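Dihydrodipicolinate synthase (Bacillus clausii KSM-K16, PDB 3E96) probably catalyses the formation of 4-hydroxy-tetrahydrodipicolinate as a TIM-barrel lyase of the DapA family. Local coordinates at residues V120-E134 with I149-L163. Sequence-based numbering, arbitrary orientation.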
loop_
_atom_site.group_PDB
_atom_site.type_symbol
_atom_site.label_atom_id
_atom_site.label_comp_id
_atom_site.label_asym_id
_atom_site.label_seq_id
_atom_site.Cartn_x
_atom_site.Cartn_y
_atom_site.Cartn_z
ATOM N N VAL B 120 -3.709 -2.835 -9.896
ATOM C CA VAL B 120 -4.897 -2.015 -10.099
ATOM C C VAL B 120 -5.056 -1.684 -11.577
ATOM O O VAL B 120 -4.067 -1.583 -12.305
ATOM C CB VAL B 120 -4.813 -0.680 -9.320
ATOM C CG1 VAL B 120 -4.792 -0.948 -7.820
ATOM C CG2 VAL B 120 -3.568 0.102 -9.748
ATOM N N THR B 121 -6.303 -1.550 -12.024
ATOM C CA THR B 121 -6.591 -1.175 -13.409
ATOM C C THR B 121 -7.677 -0.108 -13.350
ATOM O O THR B 121 -8.448 -0.061 -12.392
ATOM C CB THR B 121 -7.109 -2.360 -14.262
ATOM O OG1 THR B 121 -8.317 -2.876 -13.690
ATOM C CG2 THR B 121 -6.061 -3.462 -14.342
ATOM N N ALA B 122 -7.742 0.742 -14.370
ATOM C CA ALA B 122 -8.723 1.823 -14.398
ATOM C C ALA B 122 -10.147 1.365 -14.102
ATOM O O ALA B 122 -10.815 1.929 -13.236
ATOM C CB ALA B 122 -8.671 2.537 -15.743
ATOM N N GLY B 123 -10.616 0.353 -14.830
ATOM C CA GLY B 123 -11.967 -0.140 -14.617
ATOM C C GLY B 123 -12.184 -0.621 -13.194
ATOM O O GLY B 123 -13.242 -0.399 -12.602
ATOM N N GLY B 124 -11.166 -1.280 -12.645
ATOM C CA GLY B 124 -11.247 -1.793 -11.289
ATOM C C GLY B 124 -11.240 -0.707 -10.228
ATOM O O GLY B 124 -11.931 -0.820 -9.220
ATOM N N VAL B 125 -10.454 0.343 -10.448
ATOM C CA VAL B 125 -10.373 1.447 -9.492
ATOM C C VAL B 125 -11.709 2.178 -9.478
ATOM O O VAL B 125 -12.205 2.571 -8.425
ATOM C CB VAL B 125 -9.235 2.414 -9.868
ATOM C CG1 VAL B 125 -9.242 3.637 -8.948
ATOM C CG2 VAL B 125 -7.901 1.677 -9.756
ATOM N N TYR B 126 -12.292 2.358 -10.659
ATOM C CA TYR B 126 -13.593 3.000 -10.747
ATOM C C TYR B 126 -14.582 2.197 -9.891
ATOM O O TYR B 126 -15.281 2.752 -9.052
ATOM C CB TYR B 126 -14.077 3.020 -12.197
ATOM C CG TYR B 126 -15.552 3.320 -12.314
ATOM C CD1 TYR B 126 -16.037 4.617 -12.145
ATOM C CD2 TYR B 126 -16.468 2.294 -12.524
ATOM C CE1 TYR B 126 -17.408 4.881 -12.180
ATOM C CE2 TYR B 126 -17.835 2.542 -12.556
ATOM C CZ TYR B 126 -18.297 3.834 -12.383
ATOM O OH TYR B 126 -19.651 4.070 -12.398
ATOM N N ALA B 127 -14.631 0.887 -10.112
ATOM C CA ALA B 127 -15.532 0.019 -9.364
ATOM C C ALA B 127 -15.232 0.076 -7.869
ATOM O O ALA B 127 -16.145 0.107 -7.045
ATOM C CB ALA B 127 -15.412 -1.420 -9.868
ATOM N N TYR B 128 -13.947 0.088 -7.525
ATOM C CA TYR B 128 -13.542 0.145 -6.125
ATOM C C TYR B 128 -14.192 1.333 -5.420
ATOM O O TYR B 128 -14.880 1.169 -4.413
ATOM C CB TYR B 128 -12.018 0.262 -6.014
ATOM C CG TYR B 128 -11.526 0.363 -4.588
ATOM C CD1 TYR B 128 -11.481 -0.759 -3.761
ATOM C CD2 TYR B 128 -11.139 1.591 -4.053
ATOM C CE1 TYR B 128 -11.062 -0.661 -2.432
ATOM C CE2 TYR B 128 -10.721 1.703 -2.732
ATOM C CZ TYR B 128 -10.685 0.576 -1.927
ATOM O OH TYR B 128 -10.280 0.695 -0.618
ATOM N N PHE B 129 -13.973 2.530 -5.954
ATOM C CA PHE B 129 -14.541 3.732 -5.358
ATOM C C PHE B 129 -16.066 3.740 -5.435
ATOM O O PHE B 129 -16.746 4.061 -4.458
ATOM C CB PHE B 129 -13.983 4.981 -6.044
ATOM C CG PHE B 129 -12.541 5.269 -5.703
ATOM C CD1 PHE B 129 -12.141 5.404 -4.375
ATOM C CD2 PHE B 129 -11.596 5.436 -6.709
ATOM C CE1 PHE B 129 -10.812 5.707 -4.049
ATOM C CE2 PHE B 129 -10.266 5.739 -6.399
ATOM C CZ PHE B 129 -9.878 5.874 -5.063
ATOM N N ARG B 130 -16.602 3.389 -6.599
ATOM C CA ARG B 130 -18.049 3.378 -6.772
ATOM C C ARG B 130 -18.745 2.473 -5.761
ATOM O O ARG B 130 -19.709 2.887 -5.122
ATOM C CB ARG B 130 -18.417 2.923 -8.180
ATOM C CG ARG B 130 -19.915 2.923 -8.444
ATOM C CD ARG B 130 -20.238 1.954 -9.560
ATOM N NE ARG B 130 -19.759 0.615 -9.225
ATOM C CZ ARG B 130 -19.683 -0.389 -10.088
ATOM N NH1 ARG B 130 -20.058 -0.209 -11.348
ATOM N NH2 ARG B 130 -19.222 -1.569 -9.696
ATOM N N ASP B 131 -18.259 1.242 -5.617
ATOM C CA ASP B 131 -18.869 0.290 -4.690
ATOM C C ASP B 131 -18.921 0.811 -3.260
ATOM O O ASP B 131 -19.931 0.657 -2.571
ATOM C CB ASP B 131 -18.119 -1.046 -4.707
ATOM C CG ASP B 131 -18.318 -1.816 -6.000
ATOM O OD1 ASP B 131 -19.223 -1.457 -6.783
ATOM O OD2 ASP B 131 -17.570 -2.792 -6.224
ATOM N N ILE B 132 -17.831 1.419 -2.810
ATOM C CA ILE B 132 -17.767 1.953 -1.454
ATOM C C ILE B 132 -18.707 3.140 -1.262
ATOM O O ILE B 132 -19.422 3.222 -0.262
ATOM C CB ILE B 132 -16.324 2.381 -1.107
ATOM C CG1 ILE B 132 -15.423 1.141 -1.074
ATOM C CG2 ILE B 132 -16.300 3.128 0.229
ATOM C CD1 ILE B 132 -13.937 1.452 -1.016
ATOM N N ILE B 133 -18.705 4.063 -2.218
ATOM C CA ILE B 133 -19.566 5.238 -2.125
ATOM C C ILE B 133 -21.045 4.846 -2.133
ATOM O O ILE B 133 -21.829 5.350 -1.330
ATOM C CB ILE B 133 -19.285 6.221 -3.286
ATOM C CG1 ILE B 133 -17.865 6.781 -3.145
ATOM C CG2 ILE B 133 -20.302 7.360 -3.279
ATOM C CD1 ILE B 133 -17.434 7.653 -4.298
ATOM N N GLU B 134 -21.428 3.942 -3.027
ATOM C CA GLU B 134 -22.825 3.526 -3.092
ATOM C C GLU B 134 -23.263 2.781 -1.835
ATOM O O GLU B 134 -24.377 2.980 -1.348
ATOM C CB GLU B 134 -23.077 2.662 -4.334
ATOM C CG GLU B 134 -22.744 3.373 -5.639
ATOM C CD GLU B 134 -23.298 2.667 -6.865
ATOM O OE1 GLU B 134 -23.214 1.425 -6.934
ATOM O OE2 GLU B 134 -23.807 3.359 -7.773
ATOM N N ILE B 149 -3.320 5.394 -13.586
ATOM C CA ILE B 149 -4.767 5.250 -13.698
ATOM C C ILE B 149 -5.365 6.483 -14.376
ATOM O O ILE B 149 -5.171 7.610 -13.927
ATOM C CB ILE B 149 -5.417 5.051 -12.305
ATOM C CG1 ILE B 149 -4.874 3.771 -11.652
ATOM C CG2 ILE B 149 -6.938 4.980 -12.439
ATOM C CD1 ILE B 149 -5.187 2.491 -12.418
ATOM N N SER B 150 -6.092 6.251 -15.462
ATOM C CA SER B 150 -6.714 7.324 -16.234
ATOM C C SER B 150 -7.646 8.237 -15.453
ATOM O O SER B 150 -8.392 7.785 -14.579
ATOM C CB SER B 150 -7.496 6.732 -17.408
ATOM O OG SER B 150 -8.230 7.745 -18.073
ATOM N N ASP B 151 -7.613 9.525 -15.788
ATOM C CA ASP B 151 -8.480 10.501 -15.144
ATOM C C ASP B 151 -9.932 10.207 -15.503
ATOM O O ASP B 151 -10.855 10.741 -14.886
ATOM C CB ASP B 151 -8.126 11.922 -15.584
ATOM C CG ASP B 151 -6.769 12.361 -15.082
ATOM O OD1 ASP B 151 -6.453 12.058 -13.915
ATOM O OD2 ASP B 151 -6.025 13.009 -15.847
ATOM N N ARG B 152 -10.129 9.364 -16.510
ATOM C CA ARG B 152 -11.478 8.991 -16.932
ATOM C C ARG B 152 -12.240 8.417 -15.734
ATOM O O ARG B 152 -13.466 8.523 -15.653
ATOM C CB ARG B 152 -11.415 7.955 -18.059
ATOM C CG ARG B 152 -12.772 7.447 -18.519
ATOM C CD ARG B 152 -13.630 8.574 -19.079
ATOM N NE ARG B 152 -14.952 8.100 -19.479
ATOM C CZ ARG B 152 -15.877 8.857 -20.057
ATOM N NH1 ARG B 152 -15.629 10.137 -20.309
ATOM N NH2 ARG B 152 -17.052 8.337 -20.383
ATOM N N VAL B 153 -11.506 7.799 -14.810
ATOM C CA VAL B 153 -12.110 7.232 -13.609
ATOM C C VAL B 153 -12.869 8.311 -12.836
ATOM O O VAL B 153 -13.965 8.070 -12.329
ATOM C CB VAL B 153 -11.035 6.622 -12.675
ATOM C CG1 VAL B 153 -11.667 6.215 -11.347
ATOM C CG2 VAL B 153 -10.384 5.423 -13.344
ATOM N N LEU B 154 -12.284 9.502 -12.746
ATOM C CA LEU B 154 -12.917 10.603 -12.026
ATOM C C LEU B 154 -14.130 11.122 -12.794
ATOM O O LEU B 154 -15.157 11.456 -12.202
ATOM C CB LEU B 154 -11.918 11.743 -11.802
ATOM C CG LEU B 154 -10.725 11.416 -10.895
ATOM C CD1 LEU B 154 -9.791 12.623 -10.818
ATOM C CD2 LEU B 154 -11.225 11.042 -9.505
ATOM N N VAL B 155 -14.001 11.194 -14.112
ATOM C CA VAL B 155 -15.103 11.657 -14.947
ATOM C C VAL B 155 -16.297 10.726 -14.764
ATOM O O VAL B 155 -17.440 11.174 -14.686
ATOM C CB VAL B 155 -14.706 11.672 -16.438
ATOM C CG1 VAL B 155 -15.895 12.110 -17.294
ATOM C CG2 VAL B 155 -13.531 12.615 -16.649
ATOM N N ASP B 156 -16.031 9.426 -14.680
ATOM C CA ASP B 156 -17.109 8.458 -14.523
ATOM C C ASP B 156 -17.713 8.398 -13.123
ATOM O O ASP B 156 -18.875 8.018 -12.964
ATOM C CB ASP B 156 -16.637 7.066 -14.956
ATOM C CG ASP B 156 -16.346 6.994 -16.442
ATOM O OD1 ASP B 156 -16.906 7.822 -17.187
ATOM O OD2 ASP B 156 -15.574 6.113 -16.868
ATOM N N LEU B 157 -16.937 8.778 -12.113
ATOM C CA LEU B 157 -17.429 8.772 -10.737
ATOM C C LEU B 157 -18.191 10.047 -10.394
ATOM O O LEU B 157 -19.070 10.037 -9.533
ATOM C CB LEU B 157 -16.267 8.625 -9.750
ATOM C CG LEU B 157 -15.565 7.279 -9.589
ATOM C CD1 LEU B 157 -14.333 7.457 -8.697
ATOM C CD2 LEU B 157 -16.519 6.271 -8.979
ATOM N N ALA B 158 -17.853 11.136 -11.078
ATOM C CA ALA B 158 -18.461 12.443 -10.826
ATOM C C ALA B 158 -19.977 12.478 -10.624
ATOM O O ALA B 158 -20.461 13.165 -9.729
ATOM C CB ALA B 158 -18.071 13.417 -11.931
ATOM N N PRO B 159 -20.743 11.743 -11.448
ATOM C CA PRO B 159 -22.207 11.729 -11.323
ATOM C C PRO B 159 -22.746 11.259 -9.973
ATOM O O PRO B 159 -23.866 11.601 -9.592
ATOM C CB PRO B 159 -22.642 10.808 -12.462
ATOM C CG PRO B 159 -21.574 11.010 -13.483
ATOM C CD PRO B 159 -20.322 10.990 -12.641
ATOM N N LEU B 160 -21.962 10.466 -9.251
ATOM C CA LEU B 160 -22.414 9.972 -7.954
ATOM C C LEU B 160 -22.794 11.122 -7.037
ATOM O O LEU B 160 -21.991 12.016 -6.771
ATOM C CB LEU B 160 -21.329 9.114 -7.297
ATOM C CG LEU B 160 -21.008 7.801 -8.012
ATOM C CD1 LEU B 160 -19.796 7.144 -7.349
ATOM C CD2 LEU B 160 -22.227 6.873 -7.979
ATOM N N GLN B 161 -24.032 11.094 -6.556
ATOM C CA GLN B 161 -24.532 12.134 -5.669
ATOM C C GLN B 161 -23.670 12.346 -4.431
ATOM O O GLN B 161 -23.478 13.477 -3.987
ATOM C CB GLN B 161 -25.963 11.804 -5.238
ATOM C CG GLN B 161 -26.996 12.137 -6.294
ATOM C CD GLN B 161 -27.139 13.633 -6.502
ATOM O OE1 GLN B 161 -27.666 14.082 -7.520
ATOM N NE2 GLN B 161 -26.678 14.413 -5.529
ATOM N N ASN B 162 -23.146 11.261 -3.873
ATOM C CA ASN B 162 -22.339 11.379 -2.671
ATOM C C ASN B 162 -20.853 11.649 -2.861
ATOM O O ASN B 162 -20.109 11.711 -1.885
ATOM C CB ASN B 162 -22.558 10.154 -1.785
ATOM C CG ASN B 162 -23.892 10.204 -1.070
ATOM O OD1 ASN B 162 -24.607 9.207 -0.982
ATOM N ND2 ASN B 162 -24.231 11.379 -0.545
ATOM N N LEU B 163 -20.408 11.799 -4.105
ATOM C CA LEU B 163 -19.003 12.130 -4.330
ATOM C C LEU B 163 -18.988 13.654 -4.250
ATOM O O LEU B 163 -19.456 14.338 -5.168
ATOM C CB LEU B 163 -18.522 11.670 -5.710
ATOM C CG LEU B 163 -17.053 12.023 -5.986
ATOM C CD1 LEU B 163 -16.155 11.254 -5.024
ATOM C CD2 LEU B 163 -16.691 11.690 -7.417
HETATM O O HOH W 1 -20.514 6.526 -11.267
#
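V153, L157 and L160 pack against Y126, F129 and I133 in a mainly apolar contact between outer helix 122-136 of the TIM barrel and helix 152-157 with its flanking turns, the helices that follow strands 109-112 and 140-144. The axes of 122-134 and 152-157 come within 9.5 Å, crossing at -36°, as in the parallel helix packing of successive beta-alpha units. L157 is the wedge in the middle: its CD1 abuts F129 CB at 3.6 Å, while CD2 lies 3.6 Å from Y126 CE1, so the two methyls divide between residues almost one helical turn apart. With CG anti to its backbone N (chi1 164°), Y126 swings its ring over to helix 152-157, where D156 O sits at the ring edge. There a water joins the helices, 2.8 Å from Y126 OH and donating to D156 O. V153 presses both methyls onto the backbone of the facing helix, CG1 on Y126 CA and CG2 on A122 O (3.5 Å). Toward the start of helix 122-136, I149 turns CD1 to V125 CG2 and to the backbone N of A122 (3.7 Å). At the far end I133 CD1 is shared by L160 CD1 and L163 CD1, each at 3.9 Å. F129 and L163 also touch V142 of strand 140-144, which carries the predicted catalytic Y143. T121 OG1 hydrogen-bonds N283 of the second subunit. Aliphatic methyls of 149-163 thus pack against helix 122-136 by shape, and directional bonding between the two segments is confined to the water-mediated link at Y126.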